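Local coordinates for nitroreductase family protein (Lactobacillus plantarum, PDB 4QLX) that reduces enone fatty acids with FMN as cofactor, probably converting 10-oxo-(11E)-octadecenoate to 10-oxooctadecanoate at the expense of NADH, at residues V7-N12 with R160-D165; A94-S99 with P185-P190; D147-G152 with V189-I194. One frame throughout, in Å; residues are numbered along the deposited sequence.

Contact 1. Residues V7-N12 with R160-D165; sequences VKNLVN and RAHGYD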
loop_
_atom_site.group_PDB
_atom_site.type_symbol
_atom_site.label_atom_id
_atom_site.label_comp_id
_atom_site.label_asym_id
_atom_site.label_seq_id
_atom_site.Cartn_x
_atom_site.Cartn_y
_atom_site.Cartn_z
ATOM N N VAL A 7 13.102 3.459 -21.120
ATOM C CA VAL A 7 12.792 4.444 -20.090
ATOM C C VAL A 7 11.324 4.794 -19.788
ATOM O O VAL A 7 10.861 5.904 -20.061
ATOM C CB VAL A 7 13.521 5.772 -20.427
ATOM C CG1 VAL A 7 13.691 6.644 -19.166
ATOM C CG2 VAL A 7 14.873 5.478 -21.079
ATOM N N LYS A 8 10.607 3.846 -19.197
ATOM C CA LYS A 8 9.639 4.204 -18.172
ATOM C C LYS A 8 10.402 3.919 -16.884
ATOM O O LYS A 8 9.918 4.157 -15.778
ATOM C CB LYS A 8 8.336 3.404 -18.267
ATOM C CG LYS A 8 7.281 3.992 -19.210
ATOM C CD LYS A 8 6.305 2.894 -19.635
ATOM C CE LYS A 8 5.208 3.401 -20.560
ATOM N NZ LYS A 8 4.011 3.919 -19.822
ATOM N N ASN A 9 11.619 3.407 -17.078
ATOM C CA ASN A 9 12.551 3.014 -16.023
ATOM C C ASN A 9 12.049 1.810 -15.206
ATOM O O ASN A 9 12.532 1.556 -14.101
ATOM C CB ASN A 9 12.871 4.198 -15.098
ATOM C CG ASN A 9 14.106 3.945 -14.232
ATOM O OD1 ASN A 9 15.213 3.769 -14.754
ATOM N ND2 ASN A 9 13.918 3.916 -12.906
ATOM N N LEU A 10 11.094 1.066 -15.764
ATOM C CA LEU A 10 10.610 -0.173 -15.150
ATOM C C LEU A 10 10.893 -1.356 -16.065
ATOM O O LEU A 10 10.243 -1.486 -17.091
ATOM C CB LEU A 10 9.109 -0.094 -14.864
ATOM C CG LEU A 10 8.622 1.053 -13.977
ATOM C CD1 LEU A 10 7.193 0.786 -13.521
ATOM C CD2 LEU A 10 9.538 1.239 -12.777
ATOM N N VAL A 11 11.846 -2.216 -15.707
ATOM C CA VAL A 11 12.198 -3.332 -16.579
ATOM C C VAL A 11 11.161 -4.478 -16.523
ATOM O O VAL A 11 11.075 -5.284 -17.441
ATOM C CB VAL A 11 13.606 -3.882 -16.248
ATOM C CG1 VAL A 11 13.606 -4.643 -14.932
ATOM C CG2 VAL A 11 14.121 -4.753 -17.393
ATOM N N ASN A 12 10.378 -4.552 -15.454
ATOM C CA ASN A 12 9.188 -5.384 -15.478
ATOM C C ASN A 12 7.985 -4.461 -15.321
ATOM O O ASN A 12 7.650 -4.040 -14.218
ATOM C CB ASN A 12 9.226 -6.466 -14.388
ATOM C CG ASN A 12 8.018 -7.405 -14.441
ATOM O OD1 ASN A 12 7.146 -7.274 -15.301
ATOM N ND2 ASN A 12 7.972 -8.363 -13.523
ATOM N N ARG A 160 9.981 -5.143 -7.564
ATOM C CA ARG A 160 9.752 -6.149 -8.600
ATOM C C ARG A 160 9.778 -5.546 -10.001
ATOM O O ARG A 160 10.319 -6.146 -10.926
ATOM C CB ARG A 160 8.424 -6.888 -8.353
ATOM C CG ARG A 160 8.567 -8.022 -7.339
ATOM C CD ARG A 160 7.278 -8.827 -7.112
ATOM N NE ARG A 160 6.659 -9.335 -8.339
ATOM C CZ ARG A 160 7.139 -10.329 -9.087
ATOM N NH1 ARG A 160 8.286 -10.938 -8.772
ATOM N NH2 ARG A 160 6.474 -10.703 -10.174
ATOM N N ALA A 161 9.219 -4.349 -10.157
ATOM C CA ALA A 161 9.276 -3.652 -11.432
ATOM C C ALA A 161 10.711 -3.374 -11.872
ATOM O O ALA A 161 10.973 -3.206 -13.067
ATOM C CB ALA A 161 8.487 -2.342 -11.357
ATOM N N HIS A 162 11.634 -3.320 -10.910
ATOM C CA HIS A 162 13.059 -3.168 -11.221
ATOM C C HIS A 162 13.776 -4.516 -11.408
ATOM O O HIS A 162 14.996 -4.563 -11.611
ATOM C CB HIS A 162 13.750 -2.349 -10.134
ATOM C CG HIS A 162 13.493 -0.879 -10.248
ATOM N ND1 HIS A 162 14.489 0.031 -10.533
ATOM C CD2 HIS A 162 12.346 -0.163 -10.139
ATOM C CE1 HIS A 162 13.968 1.245 -10.588
ATOM N NE2 HIS A 162 12.672 1.155 -10.349
ATOM N N GLY A 163 13.027 -5.615 -11.342
ATOM C CA GLY A 163 13.632 -6.920 -11.532
ATOM C C GLY A 163 14.135 -7.568 -10.253
ATOM O O GLY A 163 14.774 -8.614 -10.298
ATOM N N TYR A 164 13.831 -6.952 -9.111
ATOM C CA TYR A 164 14.226 -7.483 -7.818
ATOM C C TYR A 164 13.068 -8.196 -7.128
ATOM O O TYR A 164 12.058 -8.523 -7.754
ATOM C CB TYR A 164 14.763 -6.356 -6.926
ATOM C CG TYR A 164 15.965 -5.680 -7.550
ATOM C CD1 TYR A 164 17.092 -6.420 -7.892
ATOM C CD2 TYR A 164 15.975 -4.315 -7.805
ATOM C CE1 TYR A 164 18.191 -5.828 -8.483
ATOM C CE2 TYR A 164 17.077 -3.706 -8.395
ATOM C CZ TYR A 164 18.187 -4.476 -8.721
ATOM O OH TYR A 164 19.292 -3.895 -9.300
ATOM N N ASP A 165 13.233 -8.433 -5.836
ATOM C CA ASP A 165 12.167 -8.953 -4.997
ATOM C C ASP A 165 12.372 -8.410 -3.609
ATOM O O ASP A 165 13.357 -7.716 -3.363
ATOM C CB ASP A 165 12.144 -10.481 -4.999
ATOM C CG ASP A 165 11.379 -11.030 -6.180
ATOM O OD1 ASP A 165 10.128 -10.881 -6.202
ATOM O OD2 ASP A 165 12.018 -11.582 -7.099
HETATM O O HOH W 1 10.325 -8.726 -11.954
#

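Contact 2. Residues A94-S99 with P185-P190; sequences AGDTQS and PKRYVP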
loop_
_atom_site.group_PDB
_atom_site.type_symbol
_atom_site.label_atom_id
_atom_site.label_comp_id
_atom_site.label_asym_id
_atom_site.label_seq_id
_atom_site.Cartn_x
_atom_site.Cartn_y
_atom_site.Cartn_z
ATOM N N ALA A 94 9.767 4.906 8.737
ATOM C CA ALA A 94 9.279 5.432 9.999
ATOM C C ALA A 94 8.255 6.523 9.698
ATOM O O ALA A 94 8.330 7.175 8.663
ATOM C CB ALA A 94 10.422 5.969 10.841
ATOM N N GLY A 95 7.296 6.706 10.595
ATOM C CA GLY A 95 6.247 7.685 10.394
ATOM C C GLY A 95 6.643 9.020 10.985
ATOM O O GLY A 95 7.252 9.075 12.050
ATOM N N ASP A 96 6.309 10.091 10.279
ATOM C CA ASP A 96 6.636 11.452 10.709
ATOM C C ASP A 96 5.419 12.100 11.365
ATOM O O ASP A 96 4.504 12.555 10.684
ATOM C CB ASP A 96 7.117 12.280 9.513
ATOM C CG ASP A 96 7.524 13.704 9.893
ATOM O OD1 ASP A 96 7.512 14.054 11.095
ATOM O OD2 ASP A 96 7.877 14.471 8.975
ATOM N N THR A 97 5.420 12.156 12.694
ATOM C CA THR A 97 4.268 12.659 13.430
ATOM C C THR A 97 4.305 14.180 13.590
ATOM O O THR A 97 3.552 14.748 14.376
ATOM C CB THR A 97 4.160 12.005 14.817
ATOM O OG1 THR A 97 5.232 12.462 15.653
ATOM C CG2 THR A 97 4.217 10.487 14.690
ATOM N N GLN A 98 5.194 14.833 12.854
ATOM C CA GLN A 98 5.227 16.288 12.827
ATOM C C GLN A 98 5.070 16.785 11.401
ATOM O O GLN A 98 5.333 17.954 11.113
ATOM C CB GLN A 98 6.526 16.815 13.439
ATOM C CG GLN A 98 6.639 16.571 14.944
ATOM C CD GLN A 98 7.995 16.969 15.497
ATOM O OE1 GLN A 98 8.814 17.560 14.795
ATOM N NE2 GLN A 98 8.245 16.628 16.754
ATOM N N SER A 99 4.622 15.902 10.512
ATOM C CA SER A 99 4.503 16.251 9.094
ATOM C C SER A 99 3.481 17.366 8.846
ATOM O O SER A 99 3.571 18.089 7.845
ATOM C CB SER A 99 4.139 15.009 8.269
ATOM O OG SER A 99 2.795 14.627 8.488
ATOM N N PRO A 185 13.207 10.625 18.530
ATOM C CA PRO A 185 12.151 9.851 19.181
ATOM C C PRO A 185 10.888 10.670 19.459
ATOM O O PRO A 185 9.794 10.113 19.533
ATOM C CB PRO A 185 12.807 9.410 20.485
ATOM C CG PRO A 185 13.849 10.426 20.754
ATOM C CD PRO A 185 14.386 10.783 19.402
ATOM N N LYS A 186 11.048 11.973 19.626
ATOM C CA LYS A 186 9.909 12.872 19.756
ATOM C C LYS A 186 9.057 12.873 18.489
ATOM O O LYS A 186 7.859 13.133 18.542
ATOM C CB LYS A 186 10.371 14.305 20.038
ATOM C CG LYS A 186 10.942 14.572 21.419
ATOM C CD LYS A 186 11.121 16.072 21.614
ATOM C CE LYS A 186 9.770 16.800 21.528
ATOM N NZ LYS A 186 9.739 17.925 20.535
ATOM N N ARG A 187 9.699 12.592 17.358
ATOM C CA ARG A 187 9.119 12.831 16.040
ATOM C C ARG A 187 8.680 11.576 15.283
ATOM O O ARG A 187 7.586 11.516 14.720
ATOM C CB ARG A 187 10.128 13.586 15.176
ATOM C CG ARG A 187 9.598 13.914 13.803
ATOM C CD ARG A 187 10.538 14.800 13.028
ATOM N NE ARG A 187 9.895 15.288 11.806
ATOM C CZ ARG A 187 10.478 16.100 10.932
ATOM N NH1 ARG A 187 11.726 16.506 11.135
ATOM N NH2 ARG A 187 9.816 16.498 9.849
ATOM N N TYR A 188 9.553 10.582 15.257
ATOM C CA TYR A 188 9.369 9.437 14.372
ATOM C C TYR A 188 8.867 8.184 15.088
ATOM O O TYR A 188 9.263 7.903 16.212
ATOM C CB TYR A 188 10.686 9.144 13.650
ATOM C CG TYR A 188 11.106 10.256 12.729
ATOM C CD1 TYR A 188 10.416 10.502 11.548
ATOM C CD2 TYR A 188 12.194 11.063 13.031
ATOM C CE1 TYR A 188 10.793 11.525 10.697
ATOM C CE2 TYR A 188 12.586 12.083 12.182
ATOM C CZ TYR A 188 11.884 12.309 11.018
ATOM O OH TYR A 188 12.269 13.330 10.179
ATOM N N VAL A 189 7.977 7.449 14.429
ATOM C CA VAL A 189 7.499 6.164 14.931
ATOM C C VAL A 189 7.849 5.022 13.960
ATOM O O VAL A 189 7.705 5.154 12.745
ATOM C CB VAL A 189 5.969 6.190 15.184
ATOM C CG1 VAL A 189 5.622 7.222 16.268
ATOM C CG2 VAL A 189 5.205 6.486 13.901
ATOM N N PRO A 190 8.302 3.884 14.488
ATOM C CA PRO A 190 8.682 2.802 13.580
ATOM C C PRO A 190 7.464 2.115 12.973
ATOM O O PRO A 190 6.457 1.953 13.663
ATOM C CB PRO A 190 9.460 1.847 14.484
ATOM C CG PRO A 190 8.882 2.072 15.836
ATOM C CD PRO A 190 8.434 3.501 15.904
HETATM O O HOH W 2 6.148 15.115 18.142
#

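Contact 3. Residues D147-G152 with V189-I194; sequences DCSVVG and VPVMGI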
loop_
_atom_site.group_PDB
_atom_site.type_symbol
_atom_site.label_atom_id
_atom_site.label_comp_id
_atom_site.label_asym_id
_atom_site.label_seq_id
_atom_site.Cartn_x
_atom_site.Cartn_y
_atom_site.Cartn_z
ATOM N N ASP A 147 0.151 6.275 5.965
ATOM C CA ASP A 147 1.023 6.784 4.893
ATOM C C ASP A 147 2.241 5.856 4.653
ATOM O O ASP A 147 2.624 5.575 3.518
ATOM C CB ASP A 147 1.540 8.185 5.217
ATOM C CG ASP A 147 0.454 9.266 5.193
ATOM O OD1 ASP A 147 -0.722 8.984 4.859
ATOM O OD2 ASP A 147 0.804 10.422 5.523
ATOM N N CYS A 148 2.853 5.403 5.737
ATOM C CA CYS A 148 4.052 4.570 5.638
ATOM C C CYS A 148 3.748 3.207 5.043
ATOM O O CYS A 148 4.598 2.585 4.412
ATOM C CB CYS A 148 4.688 4.391 7.008
ATOM S SG CYS A 148 5.532 5.859 7.591
ATOM N N SER A 149 2.529 2.741 5.270
ATOM C CA SER A 149 2.122 1.433 4.771
ATOM C C SER A 149 1.812 1.503 3.281
ATOM O O SER A 149 2.129 0.579 2.542
ATOM C CB SER A 149 0.907 0.915 5.561
ATOM O OG SER A 149 1.187 0.884 6.956
ATOM N N VAL A 150 1.196 2.592 2.816
ATOM C CA VAL A 150 0.891 2.638 1.388
ATOM C C VAL A 150 2.152 2.888 0.569
ATOM O O VAL A 150 2.258 2.387 -0.556
ATOM C CB VAL A 150 -0.190 3.696 1.016
ATOM C CG1 VAL A 150 -1.507 3.401 1.747
ATOM C CG2 VAL A 150 0.290 5.135 1.288
ATOM N N VAL A 151 3.108 3.653 1.103
ATOM C CA VAL A 151 4.349 3.849 0.360
ATOM C C VAL A 151 5.177 2.554 0.424
ATOM O O VAL A 151 5.868 2.204 -0.536
ATOM C CB VAL A 151 5.170 5.087 0.871
ATOM C CG1 VAL A 151 5.913 4.779 2.165
ATOM C CG2 VAL A 151 6.173 5.535 -0.186
ATOM N N GLY A 152 5.077 1.822 1.532
ATOM C CA GLY A 152 5.768 0.537 1.648
ATOM C C GLY A 152 5.257 -0.484 0.647
ATOM O O GLY A 152 6.025 -1.221 0.009
ATOM N N VAL A 189 7.977 7.449 14.429
ATOM C CA VAL A 189 7.499 6.164 14.931
ATOM C C VAL A 189 7.849 5.022 13.960
ATOM O O VAL A 189 7.705 5.154 12.745
ATOM C CB VAL A 189 5.969 6.190 15.184
ATOM C CG1 VAL A 189 5.622 7.222 16.268
ATOM C CG2 VAL A 189 5.205 6.486 13.901
ATOM N N PRO A 190 8.302 3.884 14.488
ATOM C CA PRO A 190 8.682 2.802 13.580
ATOM C C PRO A 190 7.464 2.115 12.973
ATOM O O PRO A 190 6.457 1.953 13.663
ATOM C CB PRO A 190 9.460 1.847 14.484
ATOM C CG PRO A 190 8.882 2.072 15.836
ATOM C CD PRO A 190 8.434 3.501 15.904
ATOM N N VAL A 191 7.552 1.723 11.705
ATOM C CA VAL A 191 6.443 1.040 11.056
ATOM C C VAL A 191 6.862 -0.316 10.478
ATOM O O VAL A 191 6.408 -1.358 10.951
ATOM C CB VAL A 191 5.827 1.919 9.951
ATOM C CG1 VAL A 191 4.768 1.146 9.165
ATOM C CG2 VAL A 191 5.224 3.194 10.571
ATOM N N MET A 192 7.724 -0.310 9.468
ATOM C CA MET A 192 8.147 -1.563 8.845
ATOM C C MET A 192 9.467 -1.430 8.096
ATOM O O MET A 192 9.830 -0.351 7.635
ATOM C CB MET A 192 7.066 -2.093 7.883
ATOM C CG MET A 192 6.859 -1.227 6.631
ATOM S SD MET A 192 5.752 -1.918 5.371
ATOM C CE MET A 192 4.147 -1.541 6.081
ATOM N N GLY A 193 10.181 -2.547 7.975
ATOM C CA GLY A 193 11.341 -2.611 7.105
ATOM C C GLY A 193 10.962 -3.231 5.772
ATOM O O GLY A 193 10.052 -4.061 5.693
ATOM N N ILE A 194 11.637 -2.802 4.716
ATOM C CA ILE A 194 11.501 -3.434 3.407
ATOM C C ILE A 194 12.869 -3.974 3.007
ATOM O O ILE A 194 13.770 -3.198 2.683
ATOM C CB ILE A 194 11.003 -2.462 2.317
ATOM C CG1 ILE A 194 9.684 -1.764 2.709
ATOM C CG2 ILE A 194 10.864 -3.167 0.975
ATOM C CD1 ILE A 194 8.514 -2.686 2.955
#

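Contact 1. Residues V7-N12 with R160-D165
N12 lies against A161 at the carboxyl end of helix 137-161, where the backbone N of N12 gives a nearly straight hydrogen bond (175°) of 2.8 Å to O of A161. From there the side chain of N12 runs out beside the last helical turn. Its CB rests 3.6 Å from O of R160, and chi1 (-177°) carries CG to the position anti to the backbone N, with the amide beyond it held at both ends. OD1 accepts the backbone N of D14, while ND2 is shared between D17 OD2 and a water 2.9 Å from ND2, which in turn donates to O of R160. That carbonyl also takes the N-H of G163, whose positive phi closes a Schellman motif. The carbonyl O of N12 is buried with no polar partner; what meets it is the CA-H of A161, with CA of A161 3.2 Å from O of N12.

V11 sets CG1 3.5 Å from the carbonyl C of H162, and L10 lays CD2 4.0 Å from CB of A161. N9 approaches the H162 ring in two ways: its backbone O stands 3.6 Å above one face, toward the rim, and its ND2 nears CE1. E45 binds both residues, one carboxylate oxygen to N9 ND2 and the other to H162 NE2, and with E38 taking ND1 the imidazole sits between two carboxylates, which would probably stabilise its protonated form.

The contact thus ties the N-terminal segment, ahead of helix 15-20, to the end of helix 137-161, with helix 36-46 flanking it, the second subunit packing on L10 and A161, and D165 opening strand 165-169, joined by backbone hydrogen bonds to G197 of strand 188-197.

Contact 2. Residues A94-S99 with P185-P190
R187 and D96 meet because each carries CG anti to its backbone N (chi1 -178° in both), and the arginine then stays extended as far as NE. It grips the carboxylate side-on with two nitrogens: NE lies 2.8 Å from D96 OD1, which it meets from above the carboxylate plane, and NH2 lies 2.9 Å from OD2, on the syn side. The carboxylate and guanidinium planes are turned 59° apart. Q98 N reaches OD1 from the opposite face and closes an Asx turn, while the side chain of Q98 crosses the aliphatic part of R187 at about a right angle, its CD 3.8 Å from CG of the arginine.

T97 has OG1 between the backbone N and the carbonyl carbon, which lets it donate to R187 O at 2.7 Å; T97 N binds the same oxygen from the other face of the carbonyl. Further along, G95 and V189 form an antiparallel hydrogen-bonded pair, with G95 N 2.7 Å from V189 O. A CB on G95 would run into CG2 of V189.

An alanine in place of R187 would probably leave the buried carboxylate of D96 without its charge partner and open a gap beside the amide of Q98. The salt bridge and the paired bonds of T97 N and OG1 to R187 O thus carry the pairing of strands 89-96 and 188-197 past their ends, and the donors gathered round D96 would be expected to keep it ionised.

Contact 3. Residues D147-G152 with V189-I194
V191 and C148 touch where strand 188-197 packs against helix 137-161, the two short segments nearly parallel (10°) with their axes 8.6 Å apart. A classic beta bulge puts V191 and M192 together opposite I93, and both residues direct their side chains at the helix. V191 meets C148 with both methyls, CG2 lying 3.8 Å from CB of C148. M192, with its chain bent at chi3 (79°), brings CE to 3.8 Å from CA of S149 and 3.9 Å from OG of S149. That hydroxyl is itself bonded to T145 O, one turn back. SD of M192 comes to 4.5 Å from CA of G152; a CB on G152 would collide with it. Farther on, I194 places CD1 4.1 Å from O of G152.

I146 of the second subunit packs on V191 and M192, and S149 meets its own counterpart there, so the long helix joins the antiparallel sheet of this nitroreductase-family protein at the dimer interface. The contact is mostly apolar van der Waals packing, in which no hydrogen bond joins helix and strand and the one side-chain hydroxyl is satisfied within its own helix.

Contacts 2 and 3 adjoin, their centres 11 Å apart. They share V189 and P190 on strand 188-197, and SG of C148 packs 3.4 Å from CA of G95, so the helix of contact 3 lies on the sheet that contact 2 pairs. Contact 1 uses the far end of that helix, its centre about 21 Å from that of contact 3 and about 30 Å from that of contact 2. Contact 3 comes nearest to cofactor: the side chain of M192 is about 5 Å from an FMN, and D147 also touches an FMN. The side chain of R160 in contact 1 is about 9 Å from an FMN and close to FMN-binding R22, while the side chain of P190 is about 10 Å from bound 10-oxooctadecanoic acid.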